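Local structure of glutamine synthetase (Helicobacter pylori, 5ZLI) at residues F136-E141 and M278-S283. The protein belongs to the type I-beta glutamine synthetases, with a beta-grasp domain and a catalytic domain, here assembled from twelve chains. Sequence-based numbering, arbitrary orientation.
Sequences FGAENE and MHTHVS
Glu139 lies across from His279 and reaches on to His281. Its CG stands anti to the carbonyl carbon (chi1 -46°), and the chain runs extended beyond it. CB and CG lie near the His279 carbonyl oxygen, CG 3.7 Å from His279 O. CD comes next to His279 CB. At the tip the two oxygens part. Glu139 OE1 lies nearest His279 CB, 3.2 Å away, and meets the edge of the ring, in plane, at CD2; the carboxylate is turned 82° from that ring. Glu139 OE2 lies 3.0 Å from His281 NE2, an atom that also has a weak hydrogen bond to Glu367. Glu230 brings a like charge close to Glu139, and also to Glu141.

The two strands are antiparallel. Gly137 pairs with His281 through two backbone hydrogen bonds, Gly137 N to His281 O (2.9 Å) and His281 N to Gly137 O. Glu139 N donates to His279 O at 2.8 Å, while the return bond is weak.

The other face of the sheet is mostly apolar. Phe136 CE2 touches Val282 CG1 at 3.6 Å, and the Phe136 ring stacks with Phe381 of helix 377-393. Ala138 CB packs on Met278 CG at 3.8 Å. Asn140 OD1 lies 3.3 Å from Met278 CG and is hydrogen-bonded to Ser373. Helix 238-258 also packs on this side, against Phe136, Ala138 and Asn140.

One face thus gathers carboxylates and histidines, the other meets helices. This is consistent with the curved, largely antiparallel sheet that lines the active site in the glutamine synthetase catalytic domain.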
ATOM      1  N   PHE B 136     -59.513  -4.140   7.253  1.00 47.47           N
ATOM      2  CA  PHE B 136     -58.400  -3.418   6.633  1.00 46.91           C
ATOM      3  C   PHE B 136     -57.354  -4.397   6.128  1.00 42.06           C
ATOM      4  O   PHE B 136     -56.983  -5.338   6.836  1.00 39.94           O
ATOM      5  CB  PHE B 136     -57.646  -2.466   7.595  1.00 39.02           C
ATOM      6  CG  PHE B 136     -58.339  -1.174   7.875  1.00 43.16           C
ATOM      7  CD1 PHE B 136     -59.452  -1.128   8.694  1.00 47.13           C
ATOM      8  CD2 PHE B 136     -57.871   0.007   7.325  1.00 40.99           C
ATOM      9  CE1 PHE B 136     -60.073   0.079   8.952  1.00 45.80           C
ATOM     10  CE2 PHE B 136     -58.501   1.209   7.580  1.00 34.49           C
ATOM     11  CZ  PHE B 136     -59.592   1.241   8.389  1.00 37.08           C
ATOM     12  N   GLY B 137     -56.792  -4.082   4.962  1.00 40.50           N
ATOM     13  CA  GLY B 137     -55.770  -4.898   4.342  1.00 46.72           C
ATOM     14  C   GLY B 137     -54.663  -4.085   3.698  1.00 42.68           C
ATOM     15  O   GLY B 137     -54.855  -3.525   2.620  1.00 47.92           O
ATOM     16  N   ALA B 138     -53.487  -4.061   4.321  1.00 40.99           N
ATOM     17  CA  ALA B 138     -52.384  -3.197   3.911  1.00 47.35           C
ATOM     18  C   ALA B 138     -51.372  -3.953   3.049  1.00 49.00           C
ATOM     19  O   ALA B 138     -51.051  -5.119   3.312  1.00 49.20           O
ATOM     20  CB  ALA B 138     -51.669  -2.604   5.133  1.00 41.85           C
ATOM     21  N   GLU B 139     -50.888  -3.286   2.000  1.00 43.09           N
ATOM     22  CA  GLU B 139     -49.751  -3.759   1.218  1.00 38.61           C
ATOM     23  C   GLU B 139     -48.592  -2.829   1.563  1.00 40.77           C
ATOM     24  O   GLU B 139     -48.560  -1.680   1.097  1.00 40.98           O
ATOM     25  CB  GLU B 139     -50.044  -3.686  -0.277  1.00 38.86           C
ATOM     26  CG  GLU B 139     -51.397  -4.227  -0.735  1.00 45.46           C
ATOM     27  CD  GLU B 139     -51.734  -3.764  -2.163  1.00 47.64           C
ATOM     28  OE1 GLU B 139     -50.915  -3.023  -2.749  1.00 47.09           O
ATOM     29  OE2 GLU B 139     -52.819  -4.108  -2.690  1.00 49.49           O
ATOM     30  N   ASN B 140     -47.620  -3.315   2.341  1.00 34.43           N
ATOM     31  CA  ASN B 140     -46.466  -2.487   2.715  1.00 27.98           C
ATOM     32  C   ASN B 140     -45.292  -2.831   1.811  1.00 26.22           C
ATOM     33  O   ASN B 140     -44.511  -3.743   2.092  1.00 25.92           O
ATOM     34  CB  ASN B 140     -46.064  -2.664   4.172  1.00 26.00           C
ATOM     35  CG  ASN B 140     -47.113  -2.187   5.131  1.00 30.98           C
ATOM     36  OD1 ASN B 140     -47.117  -1.020   5.529  1.00 28.04           O
ATOM     37  ND2 ASN B 140     -47.997  -3.098   5.543  1.00 34.19           N
ATOM     38  N   GLU B 141     -45.153  -2.066   0.731  1.00 32.21           N
ATOM     39  CA  GLU B 141     -43.947  -2.135  -0.085  1.00 32.60           C
ATOM     40  C   GLU B 141     -42.734  -1.719   0.744  1.00 28.07           C
ATOM     41  O   GLU B 141     -42.818  -0.828   1.600  1.00 26.66           O
ATOM     42  CB  GLU B 141     -44.083  -1.254  -1.338  1.00 30.64           C
ATOM     43  CG  GLU B 141     -45.307  -1.612  -2.204  1.00 37.90           C
ATOM     44  CD  GLU B 141     -45.522  -0.716  -3.443  1.00 39.84           C
ATOM     45  OE1 GLU B 141     -45.121   0.468  -3.417  1.00 41.61           O
ATOM     46  OE2 GLU B 141     -46.182  -1.176  -4.411  1.00 38.25           O
ATOM     47  N   MET B 278     -48.165   2.270   1.448  1.00 39.68           N
ATOM     48  CA  MET B 278     -49.007   1.354   2.207  1.00 37.43           C
ATOM     49  C   MET B 278     -50.387   1.464   1.572  1.00 41.49           C
ATOM     50  O   MET B 278     -51.242   2.226   2.013  1.00 45.52           O
ATOM     51  CB  MET B 278     -49.023   1.654   3.719  1.00 33.97           C
ATOM     52  CG  MET B 278     -49.777   0.609   4.550  1.00 40.98           C
ATOM     53  SD  MET B 278     -49.859   0.947   6.329  1.00 41.45           S
ATOM     54  CE  MET B 278     -50.837   2.455   6.318  1.00 37.31           C
ATOM     55  N   HIS B 279     -50.565   0.739   0.470  1.00 44.00           N
ATOM     56  CA  HIS B 279     -51.855   0.606  -0.189  1.00 39.95           C
ATOM     57  C   HIS B 279     -52.819  -0.111   0.754  1.00 43.01           C
ATOM     58  O   HIS B 279     -52.677  -1.305   1.044  1.00 43.72           O
ATOM     59  CB  HIS B 279     -51.671  -0.131  -1.512  1.00 43.50           C
ATOM     60  CG  HIS B 279     -50.774   0.590  -2.466  1.00 46.46           C
ATOM     61  ND1 HIS B 279     -50.624   1.962  -2.445  1.00 47.74           N
ATOM     62  CD2 HIS B 279     -49.933   0.134  -3.422  1.00 47.71           C
ATOM     63  CE1 HIS B 279     -49.756   2.323  -3.373  1.00 46.77           C
ATOM     64  NE2 HIS B 279     -49.317   1.233  -3.975  1.00 53.84           N
ATOM     65  N   THR B 280     -53.776   0.642   1.273  1.00 44.45           N
ATOM     66  CA  THR B 280     -54.682   0.194   2.322  1.00 45.83           C
ATOM     67  C   THR B 280     -56.059  -0.053   1.713  1.00 40.64           C
ATOM     68  O   THR B 280     -56.594   0.805   1.006  1.00 38.49           O
ATOM     69  CB  THR B 280     -54.717   1.232   3.460  1.00 41.09           C
ATOM     70  OG1 THR B 280     -54.348   2.505   2.941  1.00 38.10           O
ATOM     71  CG2 THR B 280     -53.705   0.911   4.514  1.00 33.19           C
ATOM     72  N   HIS B 281     -56.602  -1.239   1.947  1.00 38.93           N
ATOM     73  CA  HIS B 281     -57.895  -1.649   1.421  1.00 41.14           C
ATOM     74  C   HIS B 281     -58.928  -1.669   2.547  1.00 46.13           C
ATOM     75  O   HIS B 281     -58.703  -2.316   3.579  1.00 45.57           O
ATOM     76  CB  HIS B 281     -57.799  -3.043   0.772  1.00 47.15           C
ATOM     77  CG  HIS B 281     -56.985  -3.102  -0.494  1.00 47.68           C
ATOM     78  ND1 HIS B 281     -57.287  -3.973  -1.525  1.00 49.05           N
ATOM     79  CD2 HIS B 281     -55.886  -2.415  -0.895  1.00 45.20           C
ATOM     80  CE1 HIS B 281     -56.415  -3.815  -2.508  1.00 46.11           C
ATOM     81  NE2 HIS B 281     -55.556  -2.874  -2.153  1.00 47.95           N
ATOM     82  N   VAL B 282     -60.069  -0.986   2.354  1.00 44.26           N
ATOM     83  CA  VAL B 282     -61.097  -0.962   3.398  1.00 52.26           C
ATOM     84  C   VAL B 282     -62.403  -1.604   2.920  1.00 47.11           C
ATOM     85  O   VAL B 282     -62.772  -1.523   1.747  1.00 52.31           O
ATOM     86  CB  VAL B 282     -61.372   0.481   3.901  1.00 46.07           C
ATOM     87  CG1 VAL B 282     -60.106   1.138   4.400  1.00 43.84           C
ATOM     88  CG2 VAL B 282     -61.998   1.301   2.797  1.00 46.55           C
ATOM     89  N   SER B 283     -63.090  -2.268   3.844  1.00 43.75           N
ATOM     90  CA  SER B 283     -64.513  -2.565   3.705  1.00 46.99           C
ATOM     91  C   SER B 283     -65.098  -2.515   5.109  1.00 50.44           C
ATOM     92  O   SER B 283     -64.431  -2.875   6.090  1.00 48.13           O
ATOM     93  CB  SER B 283     -64.856  -3.951   3.095  1.00 50.37           C
ATOM     94  OG  SER B 283     -64.446  -5.081   3.886  1.00 39.29           O
TER